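Local coordinates for protein taurine:2-oxoglutarate aminotransferase (Bifidobacterium kashiwanohense PV20-2, PDB 6JIX) that probably transfers the amino group of taurine to 2-oxoglutarate, with pyridoxal 5'-phosphate as its cofactor, at residues D100-D105 with K263-Q268; E10-H15 with G28-I33; N178-G183 with R382-P387. All blocks are in the same frame, centred on the assembly; numbering follows the deposited sequence.

Interaction 1: residues D100-D105 with K263-Q268; sequences DVADPD and KMFAWQ
Gln-268 makes the polar link between the two segments, giving an amide N-H to the last turn of helix 89-102. Its NE2 lies 3.2 Å from Val-101 O, in the carbonyl plane and on a lone pair, with a bent N-H...O angle of 135°. The other end of the amide is held within its own segment: OE1 accepts from Phe-265 N at 2.8 Å, the donor standing above the carbonyl plane. A glutamine suits this place because one flat group can both donate to a helix end and accept from a loop N-H. An alanine here would probably leave Val-101 O and Phe-265 N without these mates and set the loop freer to shift against the helix end.

Apolar packing lies beside this bond. Val-101 CG2 faces two neighbours, 3.8 Å from Phe-265 CE2 and 4.0 Å from Met-264 CG. In Phe-265, chi1 of -60° puts CG anti to the carbonyl carbon; from there the ring reaches the helix with CE2, 3.8 Å from Ala-102 CB. The small Ala-102 lets the backbone approach as well, its CA lying at the ring edge. Around them, Leu-332 of helix 318-333 touches both Val-101 and Met-264, and Phe-277 meets the rings of Phe-265 and Trp-267.

A ring also meets a backbone oxygen: Trp-267 CH2 is 3.6 Å from Ala-102 O.

The last turn of a helix has carbonyls without the usual N-H four residues on. Here a side-chain amide, in a largely buried contact, serves one of them beside hydrocarbon, fixing the helix end to the loop between strands 248-252 and 276-279.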
loop_
_atom_site.group_PDB
_atom_site.type_symbol
_atom_site.label_atom_id
_atom_site.label_comp_id
_atom_site.label_asym_id
_atom_site.label_seq_id
_atom_site.Cartn_x
_atom_site.Cartn_y
_atom_site.Cartn_z
ATOM N N ASP A 100 -10.040 -20.722 5.529
ATOM C CA ASP A 100 -10.302 -22.139 5.280
ATOM C C ASP A 100 -9.075 -22.861 4.713
ATOM O O ASP A 100 -8.706 -23.927 5.210
ATOM C CB ASP A 100 -11.503 -22.280 4.340
ATOM C CG ASP A 100 -12.841 -22.209 5.074
ATOM O OD1 ASP A 100 -12.839 -22.191 6.333
ATOM O OD2 ASP A 100 -13.894 -22.178 4.379
ATOM N N VAL A 101 -8.427 -22.306 3.677
ATOM C CA VAL A 101 -7.267 -22.996 3.093
ATOM C C VAL A 101 -6.044 -22.963 4.011
ATOM O O VAL A 101 -5.129 -23.779 3.848
ATOM C CB VAL A 101 -6.862 -22.442 1.713
ATOM C CG1 VAL A 101 -8.029 -22.508 0.742
ATOM C CG2 VAL A 101 -6.315 -21.046 1.832
ATOM N N ALA A 102 -5.982 -22.007 4.941
ATOM C CA ALA A 102 -4.869 -21.900 5.877
ATOM C C ALA A 102 -5.000 -22.908 7.012
ATOM O O ALA A 102 -4.086 -23.713 7.258
ATOM C CB ALA A 102 -4.794 -20.488 6.451
ATOM N N ASP A 103 -6.113 -22.807 7.775
ATOM C CA ASP A 103 -6.519 -23.801 8.766
ATOM C C ASP A 103 -7.649 -23.269 9.639
ATOM O O ASP A 103 -7.400 -22.436 10.526
ATOM C CB ASP A 103 -5.332 -24.194 9.641
ATOM C CG ASP A 103 -5.690 -25.231 10.685
ATOM O OD1 ASP A 103 -4.747 -25.753 11.324
ATOM O OD2 ASP A 103 -6.900 -25.521 10.874
ATOM N N PRO A 104 -8.889 -23.754 9.450
ATOM C CA PRO A 104 -10.043 -23.126 10.113
ATOM C C PRO A 104 -10.094 -23.397 11.595
ATOM O O PRO A 104 -10.797 -22.672 12.317
ATOM C CB PRO A 104 -11.261 -23.783 9.428
ATOM C CG PRO A 104 -10.745 -24.485 8.259
ATOM C CD PRO A 104 -9.305 -24.833 8.545
ATOM N N ASP A 105 -9.345 -24.393 12.073
ATOM C CA ASP A 105 -9.313 -24.689 13.499
ATOM C C ASP A 105 -8.321 -23.811 14.228
ATOM O O ASP A 105 -8.394 -23.711 15.453
ATOM C CB ASP A 105 -8.973 -26.167 13.759
ATOM C CG ASP A 105 -9.949 -27.121 13.075
ATOM O OD1 ASP A 105 -11.159 -26.782 12.991
ATOM O OD2 ASP A 105 -9.499 -28.196 12.603
ATOM N N LYS A 263 2.617 -26.182 -2.062
ATOM C CA LYS A 263 1.580 -26.129 -1.046
ATOM C C LYS A 263 0.918 -24.759 -1.128
ATOM O O LYS A 263 1.471 -23.817 -1.710
ATOM C CB LYS A 263 2.176 -26.377 0.357
ATOM C CG LYS A 263 2.482 -27.851 0.680
ATOM C CD LYS A 263 1.493 -28.401 1.718
ATOM C CE LYS A 263 1.775 -29.842 2.064
ATOM N NZ LYS A 263 3.200 -30.124 1.811
ATOM N N MET A 264 -0.292 -24.638 -0.583
ATOM C CA MET A 264 -0.966 -23.345 -0.687
ATOM C C MET A 264 -0.145 -22.239 -0.018
ATOM O O MET A 264 0.027 -21.153 -0.582
ATOM C CB MET A 264 -2.377 -23.412 -0.107
ATOM C CG MET A 264 -3.212 -22.165 -0.419
ATOM S SD MET A 264 -3.883 -22.055 -2.122
ATOM C CE MET A 264 -3.842 -23.780 -2.620
ATOM N N PHE A 265 0.385 -22.497 1.173
ATOM C CA PHE A 265 1.311 -21.576 1.809
ATOM C C PHE A 265 2.609 -22.311 2.091
ATOM O O PHE A 265 2.599 -23.483 2.472
ATOM C CB PHE A 265 0.722 -20.994 3.094
ATOM C CG PHE A 265 -0.552 -20.236 2.872
ATOM C CD1 PHE A 265 -0.567 -19.100 2.065
ATOM C CD2 PHE A 265 -1.748 -20.666 3.442
ATOM C CE1 PHE A 265 -1.758 -18.392 1.841
ATOM C CE2 PHE A 265 -2.939 -19.967 3.218
ATOM C CZ PHE A 265 -2.940 -18.833 2.414
ATOM N N ALA A 266 3.734 -21.630 1.872
ATOM C CA ALA A 266 5.019 -22.298 2.046
ATOM C C ALA A 266 5.211 -22.772 3.480
ATOM O O ALA A 266 5.777 -23.849 3.701
ATOM C CB ALA A 266 6.172 -21.385 1.618
ATOM N N TRP A 267 4.710 -22.027 4.468
ATOM C CA TRP A 267 4.896 -22.530 5.821
ATOM C C TRP A 267 4.231 -23.894 5.999
ATOM O O TRP A 267 4.597 -24.640 6.912
ATOM C CB TRP A 267 4.403 -21.512 6.862
ATOM C CG TRP A 267 2.954 -21.155 6.798
ATOM C CD1 TRP A 267 2.412 -20.024 6.253
ATOM C CD2 TRP A 267 1.850 -21.911 7.330
ATOM N NE1 TRP A 267 1.043 -20.039 6.391
ATOM C CE2 TRP A 267 0.672 -21.180 7.053
ATOM C CE3 TRP A 267 1.741 -23.137 8.000
ATOM C CZ2 TRP A 267 -0.597 -21.640 7.422
ATOM C CZ3 TRP A 267 0.480 -23.591 8.364
ATOM C CH2 TRP A 267 -0.671 -22.843 8.072
ATOM N N GLN A 268 3.326 -24.277 5.095
ATOM C CA GLN A 268 2.718 -25.600 5.170
ATOM C C GLN A 268 3.690 -26.716 4.788
ATOM O O GLN A 268 3.322 -27.890 4.902
ATOM C CB GLN A 268 1.478 -25.667 4.276
ATOM C CG GLN A 268 0.226 -25.098 4.930
ATOM C CD GLN A 268 -0.808 -24.634 3.907
ATOM O OE1 GLN A 268 -0.531 -24.599 2.705
ATOM N NE2 GLN A 268 -2.003 -24.276 4.380
#

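Interaction 2: residues E10-H15 with G28-I33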
loop_
_atom_site.group_PDB
_atom_site.type_symbol
_atom_site.label_atom_id
_atom_site.label_comp_id
_atom_site.label_asym_id
_atom_site.label_seq_id
_atom_site.Cartn_x
_atom_site.Cartn_y
_atom_site.Cartn_z
ATOM N N GLU A 10 6.468 5.963 -28.488
ATOM C CA GLU A 10 5.834 6.980 -27.648
ATOM C C GLU A 10 5.690 6.503 -26.205
ATOM O O GLU A 10 5.830 7.294 -25.268
ATOM C CB GLU A 10 4.457 7.356 -28.207
ATOM C CG GLU A 10 4.479 8.208 -29.457
ATOM C CD GLU A 10 3.078 8.592 -29.937
ATOM O OE1 GLU A 10 2.220 7.691 -30.120
ATOM O OE2 GLU A 10 2.837 9.805 -30.130
ATOM N N VAL A 11 5.361 5.227 -26.011
ATOM C CA VAL A 11 5.142 4.699 -24.670
ATOM C C VAL A 11 6.451 4.655 -23.890
ATOM O O VAL A 11 6.497 5.025 -22.709
ATOM C CB VAL A 11 4.474 3.313 -24.742
ATOM C CG1 VAL A 11 4.777 2.511 -23.489
ATOM C CG2 VAL A 11 2.969 3.456 -24.943
ATOM N N ALA A 12 7.535 4.214 -24.537
ATOM C CA ALA A 12 8.829 4.135 -23.861
ATOM C C ALA A 12 9.428 5.511 -23.612
ATOM O O ALA A 12 10.100 5.719 -22.593
ATOM C CB ALA A 12 9.800 3.291 -24.690
ATOM N N SER A 13 9.187 6.457 -24.522
ATOM C CA SER A 13 9.680 7.818 -24.363
ATOM C C SER A 13 8.999 8.513 -23.189
ATOM O O SER A 13 9.664 9.160 -22.371
ATOM C CB SER A 13 9.477 8.598 -25.665
ATOM O OG SER A 13 9.219 9.976 -25.421
ATOM N N LEU A 14 7.665 8.424 -23.116
ATOM C CA LEU A 14 6.932 9.036 -22.010
ATOM C C LEU A 14 7.340 8.428 -20.672
ATOM O O LEU A 14 7.446 9.137 -19.665
ATOM C CB LEU A 14 5.425 8.907 -22.238
ATOM C CG LEU A 14 4.962 9.776 -23.405
ATOM C CD1 LEU A 14 3.581 10.291 -23.164
ATOM C CD2 LEU A 14 5.925 10.929 -23.564
ATOM N N HIS A 15 7.553 7.114 -20.633
ATOM C CA HIS A 15 8.012 6.491 -19.395
ATOM C C HIS A 15 9.382 7.033 -18.993
ATOM O O HIS A 15 9.605 7.390 -17.830
ATOM C CB HIS A 15 8.053 4.963 -19.541
ATOM C CG HIS A 15 8.676 4.264 -18.367
ATOM N ND1 HIS A 15 7.936 3.555 -17.444
ATOM C CD2 HIS A 15 9.967 4.177 -17.962
ATOM C CE1 HIS A 15 8.744 3.064 -16.521
ATOM N NE2 HIS A 15 9.981 3.424 -16.812
ATOM N N GLY A 28 16.559 6.118 -17.932
ATOM C CA GLY A 28 17.256 5.189 -18.777
ATOM C C GLY A 28 16.429 4.787 -19.995
ATOM O O GLY A 28 15.303 5.263 -20.203
ATOM N N PRO A 29 16.989 3.908 -20.822
ATOM C CA PRO A 29 16.168 3.237 -21.837
ATOM C C PRO A 29 15.239 2.219 -21.181
ATOM O O PRO A 29 15.508 1.715 -20.084
ATOM C CB PRO A 29 17.209 2.565 -22.738
ATOM C CG PRO A 29 18.365 2.298 -21.822
ATOM C CD PRO A 29 18.369 3.384 -20.780
ATOM N N VAL A 30 14.153 1.876 -21.879
ATOM C CA VAL A 30 13.143 0.989 -21.295
ATOM C C VAL A 30 12.422 0.198 -22.389
ATOM O O VAL A 30 12.115 0.722 -23.468
ATOM C CB VAL A 30 12.138 1.789 -20.443
ATOM C CG1 VAL A 30 11.492 2.861 -21.284
ATOM C CG2 VAL A 30 11.113 0.860 -19.836
ATOM N N LYS A 31 12.140 -1.071 -22.088
ATOM C CA LYS A 31 11.376 -1.926 -22.990
ATOM C C LYS A 31 9.883 -1.665 -22.799
ATOM O O LYS A 31 9.378 -1.808 -21.679
ATOM C CB LYS A 31 11.707 -3.391 -22.728
ATOM C CG LYS A 31 11.547 -4.301 -23.954
ATOM C CD LYS A 31 12.164 -5.692 -23.761
ATOM C CE LYS A 31 13.546 -5.634 -23.112
ATOM N NZ LYS A 31 14.640 -5.273 -24.060
ATOM N N PRO A 32 9.143 -1.267 -23.855
ATOM C CA PRO A 32 7.690 -1.079 -23.716
ATOM C C PRO A 32 6.908 -2.362 -23.977
ATOM O O PRO A 32 7.148 -3.040 -24.982
ATOM C CB PRO A 32 7.388 -0.001 -24.760
ATOM C CG PRO A 32 8.370 -0.292 -25.850
ATOM C CD PRO A 32 9.607 -0.895 -25.203
ATOM N N ILE A 33 6.015 -2.731 -23.057
ATOM C CA ILE A 33 5.250 -3.969 -23.138
ATOM C C ILE A 33 3.819 -3.633 -23.527
ATOM O O ILE A 33 3.174 -2.777 -22.902
ATOM C CB ILE A 33 5.307 -4.755 -21.820
ATOM C CG1 ILE A 33 6.737 -5.224 -21.572
ATOM C CG2 ILE A 33 4.393 -5.956 -21.872
ATOM C CD1 ILE A 33 7.255 -6.199 -22.596
#
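The N-terminal helix 8-18 folds back on the strand-free run that leads into strand 33-37, and Val-11, Ala-12 and His-15 form the helix face that meets Val-30 and Pro-32. The contact belongs to the N-terminal part of a class-III aminotransferase, where it borders the dimer partner: Val-11 O accepts a hydrogen bond from Ser-92 OG of the second subunit, and Lys-31 and Ile-33 bond to that subunit through their backbones.

Residues three and four apart on a helix lie on one side, so Val-11 and Ala-12 both line up with His-15. Ala-12 is the point of nearest backbone approach, its CA 5.3 Å from Pro-32 CA, and its single methyl suits so close a passage. That CB meets Val-30 CG1 at 3.8 Å and Pro-32 CG at 4.0 Å. Beside it, Val-11 CG1 rests 3.8 Å from Pro-32 CB, held there anti to its own backbone N (chi1 155°). Proline offers a compact hydrocarbon surface and has no backbone N-H to satisfy, fitting a face that forms no hydrogen bond with the helix. Tyr-44 touches both Val-11 and Pro-32.

His-15 combines two roles. Its NE2 is hydrogen-bonded to Gln-21 OE1, and Gln-21 lines a pocket that holds a bound glutamate, so this histidine is probably a second-shell residue there. Val-30 CG1 stands 3.9 Å from His-15 CD2 at the ring's margin, while Val-30 CG2 lies over one face in a CH-pi contact, 4.2 Å from the ring centroid, 23° off the normal and offset toward the rim.

Interaction 3: residues N178-G183 with R382-P387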
loop_
_atom_site.group_PDB
_atom_site.type_symbol
_atom_site.label_atom_id
_atom_site.label_comp_id
_atom_site.label_asym_id
_atom_site.label_seq_id
_atom_site.Cartn_x
_atom_site.Cartn_y
_atom_site.Cartn_z
ATOM N N ASN A 178 22.558 -19.393 5.210
ATOM C CA ASN A 178 22.526 -19.673 3.779
ATOM C C ASN A 178 23.522 -20.806 3.590
ATOM O O ASN A 178 24.717 -20.566 3.410
ATOM C CB ASN A 178 22.898 -18.458 2.927
ATOM C CG ASN A 178 22.853 -18.750 1.404
ATOM O OD1 ASN A 178 22.856 -19.904 0.964
ATOM N ND2 ASN A 178 22.828 -17.687 0.607
ATOM N N MET A 179 23.017 -22.041 3.631
ATOM C CA MET A 179 23.886 -23.206 3.776
ATOM C C MET A 179 25.072 -23.174 2.818
ATOM O O MET A 179 26.223 -23.292 3.246
ATOM C CB MET A 179 23.076 -24.481 3.600
ATOM C CG MET A 179 22.570 -24.964 4.921
ATOM S SD MET A 179 21.700 -26.505 4.767
ATOM C CE MET A 179 22.796 -27.560 5.718
ATOM N N TYR A 180 24.821 -23.013 1.515
ATOM C CA TYR A 180 25.935 -23.029 0.572
ATOM C C TYR A 180 26.928 -21.904 0.858
ATOM O O TYR A 180 28.133 -22.145 0.988
ATOM C CB TYR A 180 25.431 -22.949 -0.863
ATOM C CG TYR A 180 26.573 -22.984 -1.851
ATOM C CD1 TYR A 180 27.048 -24.194 -2.370
ATOM C CD2 TYR A 180 27.210 -21.806 -2.246
ATOM C CE1 TYR A 180 28.113 -24.221 -3.260
ATOM C CE2 TYR A 180 28.277 -21.826 -3.145
ATOM C CZ TYR A 180 28.726 -23.028 -3.642
ATOM O OH TYR A 180 29.792 -23.024 -4.523
ATOM N N GLU A 181 26.444 -20.660 0.976
ATOM C CA GLU A 181 27.357 -19.529 1.137
ATOM C C GLU A 181 28.122 -19.565 2.465
ATOM O O GLU A 181 29.127 -18.856 2.615
ATOM C CB GLU A 181 26.585 -18.219 0.998
ATOM C CG GLU A 181 26.101 -17.928 -0.425
ATOM C CD GLU A 181 25.612 -16.504 -0.606
ATOM O OE1 GLU A 181 25.951 -15.654 0.243
ATOM O OE2 GLU A 181 24.895 -16.242 -1.601
ATOM N N ASP A 182 27.649 -20.327 3.444
ATOM C CA ASP A 182 28.322 -20.441 4.724
ATOM C C ASP A 182 29.287 -21.622 4.776
ATOM O O ASP A 182 29.980 -21.792 5.780
ATOM C CB ASP A 182 27.292 -20.569 5.857
ATOM C CG ASP A 182 26.407 -19.324 6.010
ATOM O OD1 ASP A 182 26.871 -18.184 5.748
ATOM O OD2 ASP A 182 25.233 -19.496 6.411
ATOM N N GLY A 183 29.365 -22.431 3.725
ATOM C CA GLY A 183 30.328 -23.510 3.684
ATOM C C GLY A 183 29.804 -24.910 3.933
ATOM O O GLY A 183 30.615 -25.836 4.043
ATOM N N ARG A 382 34.462 -21.680 -3.743
ATOM C CA ARG A 382 33.122 -21.142 -3.482
ATOM C C ARG A 382 33.081 -19.626 -3.623
ATOM O O ARG A 382 32.185 -18.976 -3.079
ATOM C CB ARG A 382 32.578 -21.553 -2.107
ATOM C CG ARG A 382 32.083 -22.980 -2.059
ATOM C CD ARG A 382 31.032 -23.277 -0.994
ATOM N NE ARG A 382 30.967 -24.729 -0.827
ATOM C CZ ARG A 382 30.115 -25.390 -0.043
ATOM N NH1 ARG A 382 29.217 -24.741 0.693
ATOM N NH2 ARG A 382 30.167 -26.720 0.001
ATOM N N GLU A 383 34.007 -19.046 -4.386
ATOM C CA GLU A 383 33.993 -17.606 -4.607
ATOM C C GLU A 383 32.754 -17.205 -5.404
ATOM O O GLU A 383 32.551 -17.674 -6.528
ATOM C CB GLU A 383 35.260 -17.169 -5.326
ATOM C CG GLU A 383 35.263 -15.690 -5.610
ATOM C CD GLU A 383 36.377 -15.298 -6.538
ATOM O OE1 GLU A 383 36.419 -14.113 -6.944
ATOM O OE2 GLU A 383 37.209 -16.187 -6.852
ATOM N N LEU A 384 31.916 -16.354 -4.814
ATOM C CA LEU A 384 30.662 -15.968 -5.451
ATOM C C LEU A 384 30.922 -15.075 -6.658
ATOM O O LEU A 384 31.912 -14.345 -6.716
ATOM C CB LEU A 384 29.751 -15.255 -4.455
ATOM C CG LEU A 384 29.509 -16.039 -3.170
ATOM C CD1 LEU A 384 28.515 -15.334 -2.285
ATOM C CD2 LEU A 384 29.014 -17.417 -3.527
ATOM N N MET A 385 30.031 -15.167 -7.645
ATOM C CA MET A 385 30.140 -14.318 -8.822
ATOM C C MET A 385 29.787 -12.874 -8.499
ATOM O O MET A 385 30.215 -11.947 -9.204
ATOM C CB MET A 385 29.241 -14.849 -9.933
ATOM C CG MET A 385 29.226 -13.982 -11.169
ATOM S SD MET A 385 30.708 -14.209 -12.169
ATOM C CE MET A 385 30.432 -15.825 -12.916
ATOM N N ALA A 386 28.986 -12.668 -7.470
ATOM C CA ALA A 386 28.710 -11.328 -6.958
ATOM C C ALA A 386 28.532 -11.454 -5.450
ATOM O O ALA A 386 27.457 -11.858 -4.976
ATOM C CB ALA A 386 27.480 -10.707 -7.616
ATOM N N PRO A 387 29.564 -11.135 -4.662
ATOM C CA PRO A 387 29.435 -11.217 -3.197
ATOM C C PRO A 387 28.468 -10.158 -2.694
ATOM O O PRO A 387 28.128 -9.210 -3.407
ATOM C CB PRO A 387 30.859 -10.983 -2.671
ATOM C CG PRO A 387 31.642 -10.415 -3.829
ATOM C CD PRO A 387 30.774 -10.400 -5.073
#
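Arg-382 runs across the ring of Tyr-180 and ends at the backbone of the same tyrosine. Its CB begins 4.0 Å from Tyr-180 OH, and CG, anti to the carbonyl carbon (chi1 -77°), comes to 3.4 Å from that oxygen. From CG to NE the chain is extended. CD passes over the ring face, 3.8 Å from the centroid, in a CH-pi contact. Arg-382 NE follows at 3.8 Å from Tyr-180 CE1, and the guanidinium then lies flat on the ring, centres 4.4 Å apart and planes at 8°. This is an off-centre cation-pi stack. At the tip, NH1 donates to Tyr-180 O at 2.8 Å, in the carbonyl plane and on a lone pair, with an N-H...O angle of 147°; it also bonds to Tyr-184 O. Arginine suits the place because its long aliphatic stem can cover an aromatic face while its flat cation still reaches the carbonyls.

Leu-384, two residues on, packs beside this stack. Leu-384 CD1 is 3.6 Å from Glu-181 CD, the two side chains crossing at about a right angle, and its CD2 comes to the edge of the tyrosine ring. Val-376 of strand 370-376 also touches Tyr-180.

Tyr-180 O has a second donor, Gly-183 N at 3.0 Å. Gly-183 leaves the short, weakly bonded helix 179-182 with positive phi, where a side chain would be jammed against the preceding carbonyl O, so glycine fits. The turn is a Schellman motif, the classic C-terminal end of a helix, to which the arginine adds an outside donor.

Interaction 1 is the buried one, with its centre about 16 Å from that of the chain; interactions 2 and 3 are partly buried and lie farther out, at about 27 and 21 Å. None shares a helix or strand with another, and none touches another; the nearest atoms of interactions 1 and 3 are still about 16 Å apart, although their segments alternate along the chain. Interactions 1 and 3 both give a side-chain N-H to a carbonyl in a helix's last turns, but by a neutral amide in the interior and by a stacked cation nearer the surface. Interaction 2 joins its segments by apolar and CH-pi contacts, and it alone borders the second subunit.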